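Malonate decarboxylase subunit alpha (Acinetobacter baumannii ATCC 17978, PDB 6MPR) probably acts as the acyl carrier protein transferase subunit of malonate decarboxylase, exchanging acetyl for malonyl on the carrier before decarboxylation. Local coordinates at residues G271-A276 with I365-Q370; V430-E435 with I465-D470; R77-T82 with L90-P95. All coordinates share one frame; numbering follows the deposited sequence. Where two conformers were deposited one is given.

Contacts 1 and 2 each include a strand of the same mixed sheet, and their centres are 10 Å apart. They meet where strand 363-366 of contact 1 runs parallel to strand 429-433 of contact 2. Gly366 O lies 2.8 Å from Met433 N, and Gly366 N lies 3.1 Å from Val431 O; both are probable hydrogen bonds. Contact 3 lies in a different, parallel sheet on the opposite side of the chain's centre. Its centre is about 32 Å from that of contact 1 and about 33 Å from that of contact 2. It touches neither: the nearest atoms are about 16 Å from contact 1 and about 13 Å from contact 2.

Contact 1: G271-A276 with I365-Q370; sequences GFNTAA and IGATLQ
Thr274, in the first turn of helix 272-287, lies beside Ile365 and Gly366 at the end of strand 363-366, with Thr274 CA and Gly366 CA 7.3 Å apart. The contact is small, burying 129 Å² in all. Thr274 does most of the apolar work. Its methyl CG2 approaches the strand twice, 4.1 Å from Ile365 O and 4.2 Å from Ile365 CG2. The two side chains run past one another in opposite directions, with the CG2 methyls touching. A chi1 of 52° sets CG2 of Thr274 against the strand and turns OG1 back to its own chain, where it is hydrogen-bonded to Gly269 O. One residue earlier, Asn273 brings ND2 to 4.0 Å from Ala367 CB. Asn273 was deposited in two conformers, so that approach is less certain than the threonine one. Gly271 stands at the N-cap, and the first helical bond runs from Ala275 N to Gly271 O at 2.8 Å. Ile365 also bonds through its backbone to Asn267 and Gly269, the end of the adjoining strand 265-268 and the link into the helix. Its side chain reaches Tyr258 of helix 244-261 and Val431 of strand 429-433. The contact packs the start of helix 272-287, which follows strand 265-268, against strand 363-366, its neighbour in the sheet. The chemistry is van der Waals contact between methyl groups and a backbone carbonyl and, less certainly, the Asn273 amide nitrogen against the Ala367 methyl. No polar bond joins the segments; the Thr274 hydroxyl bonds to Gly269 O while its methyl packs on Ile365.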
ATOM      1  N   GLY A 271     -20.695  10.470  -3.970  1.00 14.83           N
ATOM      2  CA  GLY A 271     -22.128  10.264  -4.147  1.00 15.13           C
ATOM      3  C   GLY A 271     -22.872  11.421  -3.511  1.00 14.10           C
ATOM      4  O   GLY A 271     -22.281  12.287  -2.860  1.00 14.39           O
ATOM      5  N   PHE A 272     -24.193  11.434  -3.713  1.00 15.66           N
ATOM      6  CA  PHE A 272     -24.978  12.521  -3.137  1.00 16.61           C
ATOM      7  C   PHE A 272     -24.995  12.437  -1.619  1.00 20.11           C
ATOM      8  O   PHE A 272     -25.079  13.468  -0.947  1.00 15.31           O
ATOM      9  CB  PHE A 272     -26.407  12.514  -3.688  1.00 19.76           C
ATOM     10  CG  PHE A 272     -26.497  12.863  -5.156  1.00 18.54           C
ATOM     11  CD1 PHE A 272     -26.048  14.096  -5.618  1.00 17.83           C
ATOM     12  CD2 PHE A 272     -27.031  11.967  -6.066  1.00 25.55           C
ATOM     13  CE1 PHE A 272     -26.134  14.429  -6.953  1.00 18.46           C
ATOM     14  CE2 PHE A 272     -27.120  12.291  -7.409  1.00 25.36           C
ATOM     15  CZ  PHE A 272     -26.659  13.520  -7.854  1.00 21.67           C
ATOM     16  N   ASN A 273     -24.914  11.221  -1.069  1.00 19.24           N
ATOM     17  CA  ASN A 273     -24.862  11.059   0.380  0.53 17.35           C
ATOM     18  C   ASN A 273     -23.635  11.752   0.964  1.00 14.16           C
ATOM     19  O   ASN A 273     -23.732  12.480   1.958  1.00 16.25           O
ATOM     20  CB  ASN A 273     -24.872   9.571   0.738  0.53 19.82           C
ATOM     21  CG  ASN A 273     -23.801   8.781   0.002  0.53 21.40           C
ATOM     22  OD1 ASN A 273     -23.425   9.105  -1.131  0.53 21.36           O
ATOM     23  ND2 ASN A 273     -23.304   7.731   0.646  0.53 24.19           N
ATOM     24  N   THR A 274     -22.470  11.542   0.356  1.00 13.72           N
ATOM     25  CA  THR A 274     -21.266  12.144   0.926  1.00 12.03           C
ATOM     26  C   THR A 274     -21.089  13.590   0.484  1.00 13.06           C
ATOM     27  O   THR A 274     -20.453  14.372   1.195  1.00 11.50           O
ATOM     28  CB  THR A 274     -20.030  11.304   0.574  1.00 16.89           C
ATOM     29  OG1 THR A 274     -19.971  11.070  -0.844  1.00 13.33           O
ATOM     30  CG2 THR A 274     -20.060   9.964   1.317  1.00 15.71           C
ATOM     31  N   ALA A 275     -21.640  13.968  -0.677  1.00 12.06           N
ATOM     32  CA  ALA A 275     -21.617  15.376  -1.071  1.00 11.28           C
ATOM     33  C   ALA A 275     -22.389  16.227  -0.070  1.00 11.98           C
ATOM     34  O   ALA A 275     -21.960  17.335   0.285  1.00 17.87           O
ATOM     35  CB  ALA A 275     -22.195  15.543  -2.472  1.00 14.74           C
ATOM     36  N   ALA A 276     -23.531  15.717   0.399  1.00 12.14           N
ATOM     37  CA  ALA A 276     -24.298  16.410   1.433  1.00 15.26           C
ATOM     38  C   ALA A 276     -23.474  16.600   2.701  1.00 14.05           C
ATOM     39  O   ALA A 276     -23.540  17.660   3.333  1.00 13.81           O
ATOM     40  CB  ALA A 276     -25.601  15.651   1.735  1.00 13.21           C
ATOM     41  N   ILE A 365     -16.102   6.064   4.167  1.00 10.76           N
ATOM     42  CA  ILE A 365     -17.561   6.035   4.099  1.00  9.13           C
ATOM     43  C   ILE A 365     -17.964   6.031   2.630  1.00  9.09           C
ATOM     44  O   ILE A 365     -17.455   6.826   1.839  1.00 11.02           O
ATOM     45  CB  ILE A 365     -18.189   7.225   4.872  1.00  9.55           C
ATOM     46  CG1 ILE A 365     -19.722   7.213   4.788  1.00 11.89           C
ATOM     47  CG2 ILE A 365     -17.618   8.554   4.372  1.00 11.85           C
ATOM     48  CD1 ILE A 365     -20.370   8.020   5.923  1.00 11.85           C
ATOM     49  N   GLY A 366     -18.849   5.120   2.255  1.00 13.26           N
ATOM     50  CA  GLY A 366     -19.328   5.068   0.893  1.00 12.11           C
ATOM     51  C   GLY A 366     -20.595   4.246   0.829  1.00 20.28           C
ATOM     52  O   GLY A 366     -21.150   3.846   1.854  1.00 12.91           O
ATOM     53  N   ALA A 367     -21.044   3.987  -0.390  1.00 15.39           N
ATOM     54  CA  ALA A 367     -22.304   3.289  -0.571  1.00 14.01           C
ATOM     55  C   ALA A 367     -22.095   2.031  -1.400  1.00 17.20           C
ATOM     56  O   ALA A 367     -20.994   1.714  -1.843  1.00 18.59           O
ATOM     57  CB  ALA A 367     -23.352   4.187  -1.219  1.00 16.38           C
ATOM     58  N   THR A 368     -23.195   1.326  -1.626  1.00 23.89           N
ATOM     59  CA  THR A 368     -23.175   0.044  -2.313  1.00 22.20           C
ATOM     60  C   THR A 368     -24.572  -0.217  -2.849  1.00 19.40           C
ATOM     61  O   THR A 368     -25.531   0.460  -2.468  1.00 26.35           O
ATOM     62  CB  THR A 368     -22.742  -1.058  -1.364  1.00 29.93           C
ATOM     63  OG1 THR A 368     -22.726  -2.299  -2.058  1.00 25.98           O
ATOM     64  CG2 THR A 368     -23.720  -1.160  -0.231  1.00 31.23           C
ATOM     65  N   LEU A 369     -24.691  -1.192  -3.758  1.00 12.19           N
ATOM     66  CA  LEU A 369     -26.037  -1.469  -4.246  1.00 12.53           C
ATOM     67  C   LEU A 369     -26.749  -2.524  -3.418  1.00 12.78           C
ATOM     68  O   LEU A 369     -27.970  -2.446  -3.257  1.00 15.96           O
ATOM     69  CB  LEU A 369     -26.027  -1.911  -5.717  1.00 16.90           C
ATOM     70  CG  LEU A 369     -25.591  -0.857  -6.730  1.00 26.27           C
ATOM     71  CD1 LEU A 369     -25.711  -1.417  -8.146  1.00 23.49           C
ATOM     72  CD2 LEU A 369     -26.406   0.421  -6.561  1.00 23.82           C
ATOM     73  N   GLN A 370     -26.019  -3.528  -2.915  1.00 15.49           N
ATOM     74  CA  GLN A 370     -26.624  -4.627  -2.171  1.00 16.99           C
ATOM     75  C   GLN A 370     -25.855  -4.901  -0.885  1.00 12.21           C
ATOM     76  O   GLN A 370     -24.630  -4.792  -0.847  1.00 11.69           O
ATOM     77  CB  GLN A 370     -26.674  -5.904  -3.006  1.00 16.85           C
ATOM     78  CG  GLN A 370     -27.724  -5.886  -4.110  1.00 18.29           C
ATOM     79  CD  GLN A 370     -27.964  -7.272  -4.679  1.00 13.67           C
ATOM     80  OE1 GLN A 370     -27.098  -8.145  -4.584  1.00 14.86           O
ATOM     81  NE2 GLN A 370     -29.155  -7.494  -5.228  1.00 14.30           N
TER

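Contact 2: V430-E435 with I465-D470; sequences VVQMVE and IMIYGD
Gln432 and Ile467 make the closest approach of this contact, with Gln432 OE1 3.4 Å from Ile467 CD1. The two side chains come from opposite directions. OE1 also lies 3.9 Å from Met466 CE, so the amide oxygen rests against two methyl groups, neither of which can donate a conventional hydrogen bond. The Gln432 chain is folded at chi2 (-75°), and OE1 ends beside both methyls. Met466 bends at chi3 (66°), which brings its CE nearer to the strand than the root of the side chain would suggest. The apolar pair of the contact is Val430 and Ile467, whose methyls meet tip to tip: Val430 CG1 is 4.2 Å from Ile467 CG2. Ile467 therefore serves both strand residues, one with each branch. CD1 goes to the glutamine and CG2 to the valine. All four of these residues are buried.

Further out, backbone and subunit contacts surround the pair. Met466 and Ile467 both face Ser377 in a classic beta bulge. The loop is also part of the dimer interface: Arg402 of the second subunit bonds to Ile465 O and Met466 O, and Asp470 forms salt bridges with Arg399 and Arg425 of that subunit. On the strand side, Val430 is tied through its backbone to Thr473 and His474. Strand 429-433 runs between strands 363-366 and 474-477. Val431 points away from the loop; it and Met433 touch Ile257 and Met249 of helix 244-261, while Val430 and Gln432 face segment 465-470, so this strand is packed by the helix on one side and the loop on the other.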
ATOM      1  N   VAL A 430     -15.143   1.877   8.963  1.00 12.77           N
ATOM      2  CA  VAL A 430     -15.596   1.578   7.613  1.00 11.04           C
ATOM      3  C   VAL A 430     -17.113   1.686   7.656  1.00 10.16           C
ATOM      4  O   VAL A 430     -17.775   0.881   8.324  1.00 11.04           O
ATOM      5  CB  VAL A 430     -15.139   0.188   7.159  1.00 11.25           C
ATOM      6  CG1 VAL A 430     -15.813  -0.226   5.874  1.00  9.03           C
ATOM      7  CG2 VAL A 430     -13.626   0.184   6.989  1.00 10.34           C
ATOM      8  N   VAL A 431     -17.658   2.711   6.995  1.00 10.61           N
ATOM      9  CA  VAL A 431     -19.076   3.048   7.071  1.00  9.99           C
ATOM     10  C   VAL A 431     -19.734   2.723   5.738  1.00 13.48           C
ATOM     11  O   VAL A 431     -19.300   3.215   4.688  1.00  9.60           O
ATOM     12  CB  VAL A 431     -19.284   4.533   7.415  1.00 11.38           C
ATOM     13  CG1 VAL A 431     -20.786   4.828   7.615  1.00 11.47           C
ATOM     14  CG2 VAL A 431     -18.446   4.923   8.628  1.00 11.57           C
ATOM     15  N   GLN A 432     -20.798   1.934   5.784  1.00 10.31           N
ATOM     16  CA  GLN A 432     -21.695   1.778   4.639  1.00 12.96           C
ATOM     17  C   GLN A 432     -22.886   2.711   4.832  1.00 17.57           C
ATOM     18  O   GLN A 432     -23.719   2.491   5.722  1.00 14.99           O
ATOM     19  CB  GLN A 432     -22.167   0.335   4.485  1.00 19.74           C
ATOM     20  CG  GLN A 432     -21.201  -0.543   3.739  1.00 25.64           C
ATOM     21  CD  GLN A 432     -21.199  -0.274   2.238  1.00 40.99           C
ATOM     22  OE1 GLN A 432     -20.427  -0.871   1.497  1.00 49.38           O
ATOM     23  NE2 GLN A 432     -22.057   0.632   1.788  1.00 45.29           N
ATOM     24  N   MET A 433     -22.971   3.743   3.991  1.00 12.85           N
ATOM     25  CA  MET A 433     -23.992   4.787   4.083  1.00 11.34           C
ATOM     26  C   MET A 433     -24.884   4.632   2.859  1.00 18.23           C
ATOM     27  O   MET A 433     -24.501   5.011   1.748  1.00 16.37           O
ATOM     28  CB  MET A 433     -23.349   6.174   4.143  1.00 12.58           C
ATOM     29  CG  MET A 433     -24.320   7.325   4.080  1.00 14.82           C
ATOM     30  SD  MET A 433     -23.373   8.872   4.136  1.00 23.67           S
ATOM     31  CE  MET A 433     -24.652  10.011   4.555  1.00 24.53           C
ATOM     32  N   VAL A 434     -26.078   4.076   3.065  1.00 13.48           N
ATOM     33  CA  VAL A 434     -26.893   3.560   1.977  0.53 16.84           C
ATOM     34  C   VAL A 434     -28.369   3.769   2.327  1.00 17.84           C
ATOM     35  O   VAL A 434     -28.769   3.564   3.478  1.00 14.88           O
ATOM     36  CB  VAL A 434     -26.478   2.078   1.770  0.53 16.39           C
ATOM     37  CG1 VAL A 434     -27.481   1.109   2.331  0.53 17.24           C
ATOM     38  CG2 VAL A 434     -26.054   1.804   0.310  0.53 21.32           C
ATOM     39  N   GLU A 435     -29.175   4.191   1.350  1.00 17.07           N
ATOM     40  CA  GLU A 435     -30.612   4.216   1.576  1.00 18.81           C
ATOM     41  C   GLU A 435     -31.167   2.794   1.474  1.00 18.98           C
ATOM     42  O   GLU A 435     -30.560   1.903   0.872  1.00 16.60           O
ATOM     43  CB  GLU A 435     -31.331   5.139   0.585  1.00 22.95           C
ATOM     44  CG  GLU A 435     -30.855   6.589   0.605  1.00 21.39           C
ATOM     45  CD  GLU A 435     -31.350   7.394  -0.585  1.00 33.66           C
ATOM     46  OE1 GLU A 435     -32.583   7.503  -0.767  1.00 35.09           O
ATOM     47  OE2 GLU A 435     -30.495   7.904  -1.343  1.00 38.00           O
ATOM     48  N   ILE A 465     -17.300  -9.553  -3.719  1.00 15.84           N
ATOM     49  CA  ILE A 465     -17.751  -8.776  -2.566  0.53 14.06           C
ATOM     50  C   ILE A 465     -16.902  -7.518  -2.483  1.00 14.16           C
ATOM     51  O   ILE A 465     -15.673  -7.606  -2.392  1.00 16.04           O
ATOM     52  CB  ILE A 465     -17.623  -9.582  -1.262  0.53 13.33           C
ATOM     53  CG1 ILE A 465     -18.437 -10.869  -1.327  0.53 14.94           C
ATOM     54  CG2 ILE A 465     -17.996  -8.726  -0.062  0.53 13.01           C
ATOM     55  CD1 ILE A 465     -19.828 -10.664  -1.807  0.53 14.51           C
ATOM     56  N   MET A 466     -17.550  -6.353  -2.488  1.00 11.68           N
ATOM     57  CA  MET A 466     -16.823  -5.098  -2.369  1.00 14.58           C
ATOM     58  C   MET A 466     -16.294  -4.907  -0.949  1.00 15.49           C
ATOM     59  O   MET A 466     -15.102  -4.649  -0.747  1.00 13.43           O
ATOM     60  CB  MET A 466     -17.743  -3.946  -2.778  1.00 12.68           C
ATOM     61  CG  MET A 466     -17.059  -2.621  -2.861  1.00 22.58           C
ATOM     62  SD  MET A 466     -18.153  -1.357  -3.567  1.00 32.72           S
ATOM     63  CE  MET A 466     -19.385  -1.259  -2.270  1.00 40.53           C
ATOM     64  N   ILE A 467     -17.156  -5.077   0.054  1.00 11.94           N
ATOM     65  CA  ILE A 467     -16.789  -4.872   1.451  1.00 11.17           C
ATOM     66  C   ILE A 467     -17.410  -6.002   2.255  1.00 17.64           C
ATOM     67  O   ILE A 467     -18.633  -6.195   2.210  1.00 12.10           O
ATOM     68  CB  ILE A 467     -17.273  -3.515   1.980  1.00 10.83           C
ATOM     69  CG1 ILE A 467     -16.508  -2.365   1.308  1.00 11.93           C
ATOM     70  CG2 ILE A 467     -17.037  -3.395   3.477  1.00 10.95           C
ATOM     71  CD1 ILE A 467     -17.073  -1.017   1.672  1.00 17.20           C
ATOM     72  N   TYR A 468     -16.579  -6.748   2.985  1.00 12.11           N
ATOM     73  CA  TYR A 468     -17.075  -7.850   3.796  1.00 14.20           C
ATOM     74  C   TYR A 468     -17.737  -7.340   5.066  1.00 12.93           C
ATOM     75  O   TYR A 468     -17.335  -6.331   5.651  1.00 14.91           O
ATOM     76  CB  TYR A 468     -15.957  -8.841   4.145  1.00 13.29           C
ATOM     77  CG  TYR A 468     -15.647  -9.750   2.965  1.00 13.56           C
ATOM     78  CD1 TYR A 468     -14.748  -9.360   1.983  1.00 15.61           C
ATOM     79  CD2 TYR A 468     -16.282 -10.975   2.826  1.00 14.40           C
ATOM     80  CE1 TYR A 468     -14.477 -10.165   0.892  1.00 18.03           C
ATOM     81  CE2 TYR A 468     -16.006 -11.799   1.743  1.00 14.74           C
ATOM     82  CZ  TYR A 468     -15.100 -11.380   0.776  1.00 16.55           C
ATOM     83  OH  TYR A 468     -14.805 -12.156  -0.317  1.00 16.58           O
ATOM     84  N   GLY A 469     -18.777  -8.061   5.487  1.00 13.58           N
ATOM     85  CA  GLY A 469     -19.559  -7.617   6.629  1.00 13.74           C
ATOM     86  C   GLY A 469     -18.727  -7.428   7.881  1.00 14.32           C
ATOM     87  O   GLY A 469     -18.979  -6.518   8.673  1.00 13.58           O
ATOM     88  N   ASP A 470     -17.723  -8.282   8.076  1.00 14.16           N
ATOM     89  CA  ASP A 470     -16.895  -8.169   9.269  1.00 14.34           C
ATOM     90  C   ASP A 470     -15.975  -6.950   9.241  1.00 13.59           C
ATOM     91  O   ASP A 470     -15.401  -6.619  10.285  1.00 17.34           O
ATOM     92  CB  ASP A 470     -16.086  -9.455   9.455  1.00 15.08           C
ATOM     93  CG  ASP A 470     -15.596 -10.044   8.125  1.00 33.50           C
ATOM     94  OD1 ASP A 470     -16.423 -10.541   7.311  1.00 27.99           O
ATOM     95  OD2 ASP A 470     -14.372  -9.994   7.882  1.00 32.41           O
TER

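Contact 3: R77-T82 with L90-P95; sequences RSLAQT and LHMIMP
Leu79 reaches the strand because its chi1 is -176°, with CG trans to the backbone nitrogen, and a chi2 of 64° then spreads the two methyls toward different partners. CD1 meets Leu90 CD1 at 4.1 Å. CD2 meets Met92 CE, also at 4.1 Å. Both pairs approach tip to tip, so the leucine acts as a fork set between two strand side chains. Met92 is folded at chi2 and again at chi3 (-61°), and this curled chain puts its terminal methyl in front of Leu79. Leu90 and Met92 are two residues apart on strand 90-94 and point to the same face, the one turned to the helix. The backbones stay well apart, with 10.6 Å between Leu79 CA and Leu90 CA. The nearest approaches are all between methyl groups, and the 94 Å² the contact buries is modest.

A type I beta turn runs from Leu79 to Thr82, and Leu79 O accepts two bonds from Thr82. One comes from Thr82 N at 3.1 Å. The other comes from Thr82 OG1 at 2.7 Å and lies in the carbonyl plane. Together they grip this carbonyl oxygen with two bonds at the turn.

Leu105 of helix 100-107 and Ile56 also pack on Leu79, and Leu64 packs on Met92. Strand 61-64, helix 73-79 and strand 90-94 form a beta-alpha-beta unit of the parallel sheet. Apolar residues of a helix covering its following strand are typical of such units in Rossmann-like alpha/beta folds, consistent with this family.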
ATOM      1  N   ARG A  77      -7.726   3.207 -28.954  1.00 12.85           N
ATOM      2  CA  ARG A  77      -8.405   3.158 -30.250  1.00 14.82           C
ATOM      3  C   ARG A  77      -7.484   2.586 -31.319  1.00 17.51           C
ATOM      4  O   ARG A  77      -7.927   1.828 -32.197  1.00 15.30           O
ATOM      5  CB  ARG A  77      -8.898   4.552 -30.664  1.00 16.01           C
ATOM      6  CG  ARG A  77     -10.110   5.060 -29.879  1.00 17.95           C
ATOM      7  CD  ARG A  77     -10.594   6.431 -30.384  1.00 18.60           C
ATOM      8  NE  ARG A  77      -9.851   7.549 -29.791  1.00 15.51           N
ATOM      9  CZ  ARG A  77      -8.976   8.300 -30.463  1.00 21.58           C
ATOM     10  NH1 ARG A  77      -8.732   8.058 -31.745  1.00 16.76           N
ATOM     11  NH2 ARG A  77      -8.344   9.301 -29.860  1.00 17.37           N
ATOM     12  N   SER A  78      -6.192   2.929 -31.253  1.00 15.52           N
ATOM     13  CA  SER A  78      -5.242   2.424 -32.239  1.00 15.13           C
ATOM     14  C   SER A  78      -5.013   0.931 -32.052  1.00 14.42           C
ATOM     15  O   SER A  78      -5.006   0.169 -33.026  1.00 14.43           O
ATOM     16  CB  SER A  78      -3.912   3.191 -32.150  1.00 15.85           C
ATOM     17  OG  SER A  78      -4.051   4.577 -32.468  1.00 17.09           O
ATOM     18  N   LEU A  79      -4.833   0.488 -30.804  1.00 12.91           N
ATOM     19  CA  LEU A  79      -4.634  -0.937 -30.556  1.00 10.40           C
ATOM     20  C   LEU A  79      -5.796  -1.762 -31.107  1.00 15.78           C
ATOM     21  O   LEU A  79      -5.586  -2.830 -31.697  1.00 14.58           O
ATOM     22  CB  LEU A  79      -4.458  -1.180 -29.053  1.00 10.24           C
ATOM     23  CG  LEU A  79      -4.135  -2.616 -28.635  1.00 12.17           C
ATOM     24  CD1 LEU A  79      -2.791  -3.037 -29.204  1.00 12.82           C
ATOM     25  CD2 LEU A  79      -4.124  -2.731 -27.118  1.00 13.43           C
ATOM     26  N   ALA A  80      -7.025  -1.262 -30.962  1.00 14.44           N
ATOM     27  CA  ALA A  80      -8.195  -1.962 -31.483  1.00 15.66           C
ATOM     28  C   ALA A  80      -8.257  -1.983 -33.005  1.00 16.11           C
ATOM     29  O   ALA A  80      -9.103  -2.698 -33.549  1.00 19.24           O
ATOM     30  CB  ALA A  80      -9.471  -1.330 -30.919  1.00 16.27           C
ATOM     31  N   GLN A  81      -7.400  -1.222 -33.701  1.00 16.37           N
ATOM     32  CA  GLN A  81      -7.323  -1.234 -35.159  1.00 16.42           C
ATOM     33  C   GLN A  81      -6.163  -2.071 -35.695  1.00 16.08           C
ATOM     34  O   GLN A  81      -5.986  -2.149 -36.918  1.00 17.62           O
ATOM     35  CB  GLN A  81      -7.207   0.195 -35.696  1.00 22.41           C
ATOM     36  CG  GLN A  81      -8.397   1.071 -35.360  1.00 25.34           C
ATOM     37  CD  GLN A  81      -9.698   0.500 -35.902  1.00 36.83           C
ATOM     38  OE1 GLN A  81      -9.776   0.098 -37.065  1.00 44.13           O
ATOM     39  NE2 GLN A  81     -10.725   0.450 -35.055  1.00 42.98           N
ATOM     40  N   THR A  82      -5.382  -2.706 -34.824  1.00 14.84           N
ATOM     41  CA  THR A  82      -4.294  -3.554 -35.299  1.00 18.02           C
ATOM     42  C   THR A  82      -4.840  -4.850 -35.892  1.00 22.39           C
ATOM     43  O   THR A  82      -6.002  -5.228 -35.694  1.00 20.48           O
ATOM     44  CB  THR A  82      -3.303  -3.861 -34.167  1.00 16.31           C
ATOM     45  OG1 THR A  82      -3.987  -4.507 -33.081  1.00 20.19           O
ATOM     46  CG2 THR A  82      -2.640  -2.584 -33.662  1.00 16.34           C
ATOM     47  N   LEU A  90      -3.541 -11.131 -26.435  1.00 15.30           N
ATOM     48  CA  LEU A  90      -3.035 -10.137 -25.501  1.00 12.24           C
ATOM     49  C   LEU A  90      -3.674 -10.334 -24.133  1.00 17.14           C
ATOM     50  O   LEU A  90      -4.866 -10.619 -24.019  1.00 14.32           O
ATOM     51  CB  LEU A  90      -3.309  -8.719 -26.016  1.00 13.07           C
ATOM     52  CG  LEU A  90      -2.549  -8.308 -27.281  1.00 12.88           C
ATOM     53  CD1 LEU A  90      -2.621  -6.813 -27.520  1.00 14.71           C
ATOM     54  CD2 LEU A  90      -1.089  -8.800 -27.227  1.00 15.04           C
ATOM     55  N   HIS A  91      -2.868 -10.204 -23.093  1.00 14.21           N
ATOM     56  CA  HIS A  91      -3.340 -10.291 -21.716  1.00 14.21           C
ATOM     57  C   HIS A  91      -3.405  -8.849 -21.235  1.00 13.65           C
ATOM     58  O   HIS A  91      -2.373  -8.227 -20.963  1.00 12.14           O
ATOM     59  CB  HIS A  91      -2.401 -11.162 -20.883  1.00 15.42           C
ATOM     60  CG  HIS A  91      -2.774 -11.284 -19.437  1.00 11.99           C
ATOM     61  ND1 HIS A  91      -2.216 -12.239 -18.619  1.00 14.88           N
ATOM     62  CD2 HIS A  91      -3.623 -10.572 -18.656  1.00 11.55           C
ATOM     63  CE1 HIS A  91      -2.715 -12.125 -17.400  1.00 18.21           C
ATOM     64  NE2 HIS A  91      -3.566 -11.112 -17.392  1.00 12.82           N
ATOM     65  N   MET A  92      -4.616  -8.300 -21.184  1.00  9.83           N
ATOM     66  CA  MET A  92      -4.764  -6.898 -20.816  1.00 11.27           C
ATOM     67  C   MET A  92      -4.781  -6.758 -19.309  1.00  9.40           C
ATOM     68  O   MET A  92      -5.410  -7.553 -18.596  1.00 11.76           O
ATOM     69  CB  MET A  92      -6.045  -6.304 -21.405  1.00 12.19           C
ATOM     70  CG  MET A  92      -6.141  -6.456 -22.921  1.00 18.04           C
ATOM     71  SD  MET A  92      -4.704  -5.812 -23.823  1.00 13.30           S
ATOM     72  CE  MET A  92      -4.771  -4.079 -23.329  1.00 15.07           C
ATOM     73  N   ILE A  93      -4.085  -5.731 -18.830  1.00  9.05           N
ATOM     74  CA  ILE A  93      -4.021  -5.386 -17.416  1.00 12.58           C
ATOM     75  C   ILE A  93      -4.494  -3.948 -17.314  1.00 13.18           C
ATOM     76  O   ILE A  93      -3.801  -3.027 -17.766  1.00 11.65           O
ATOM     77  CB  ILE A  93      -2.612  -5.560 -16.836  1.00 13.46           C
ATOM     78  CG1 ILE A  93      -2.168  -7.012 -16.988  1.00 13.46           C
ATOM     79  CG2 ILE A  93      -2.592  -5.180 -15.351  1.00 11.27           C
ATOM     80  CD1 ILE A  93      -0.678  -7.241 -16.801  1.00 18.53           C
ATOM     81  N   MET A  94      -5.688  -3.751 -16.737  1.00  9.55           N
ATOM     82  CA  MET A  94      -6.282  -2.425 -16.788  1.00 10.58           C
ATOM     83  C   MET A  94      -6.866  -2.040 -15.440  1.00 11.14           C
ATOM     84  O   MET A  94      -7.762  -2.729 -14.944  1.00 10.20           O
ATOM     85  CB  MET A  94      -7.364  -2.374 -17.860  1.00 12.73           C
ATOM     86  CG  MET A  94      -6.848  -2.742 -19.265  1.00 14.01           C
ATOM     87  SD  MET A  94      -8.115  -2.562 -20.522  1.00 17.61           S
ATOM     88  CE  MET A  94      -8.225  -0.781 -20.550  1.00 16.90           C
ATOM     89  N   PRO A  95      -6.400  -0.952 -14.822  1.00 11.53           N
ATOM     90  CA  PRO A  95      -7.031  -0.516 -13.569  1.00 10.78           C
ATOM     91  C   PRO A  95      -8.517  -0.257 -13.738  1.00  8.73           C
ATOM     92  O   PRO A  95      -9.313  -0.629 -12.876  1.00 11.17           O
ATOM     93  CB  PRO A  95      -6.253   0.762 -13.214  1.00 11.09           C
ATOM     94  CG  PRO A  95      -4.891   0.541 -13.858  1.00 11.48           C
ATOM     95  CD  PRO A  95      -5.197  -0.166 -15.154  1.00  8.59           C
TER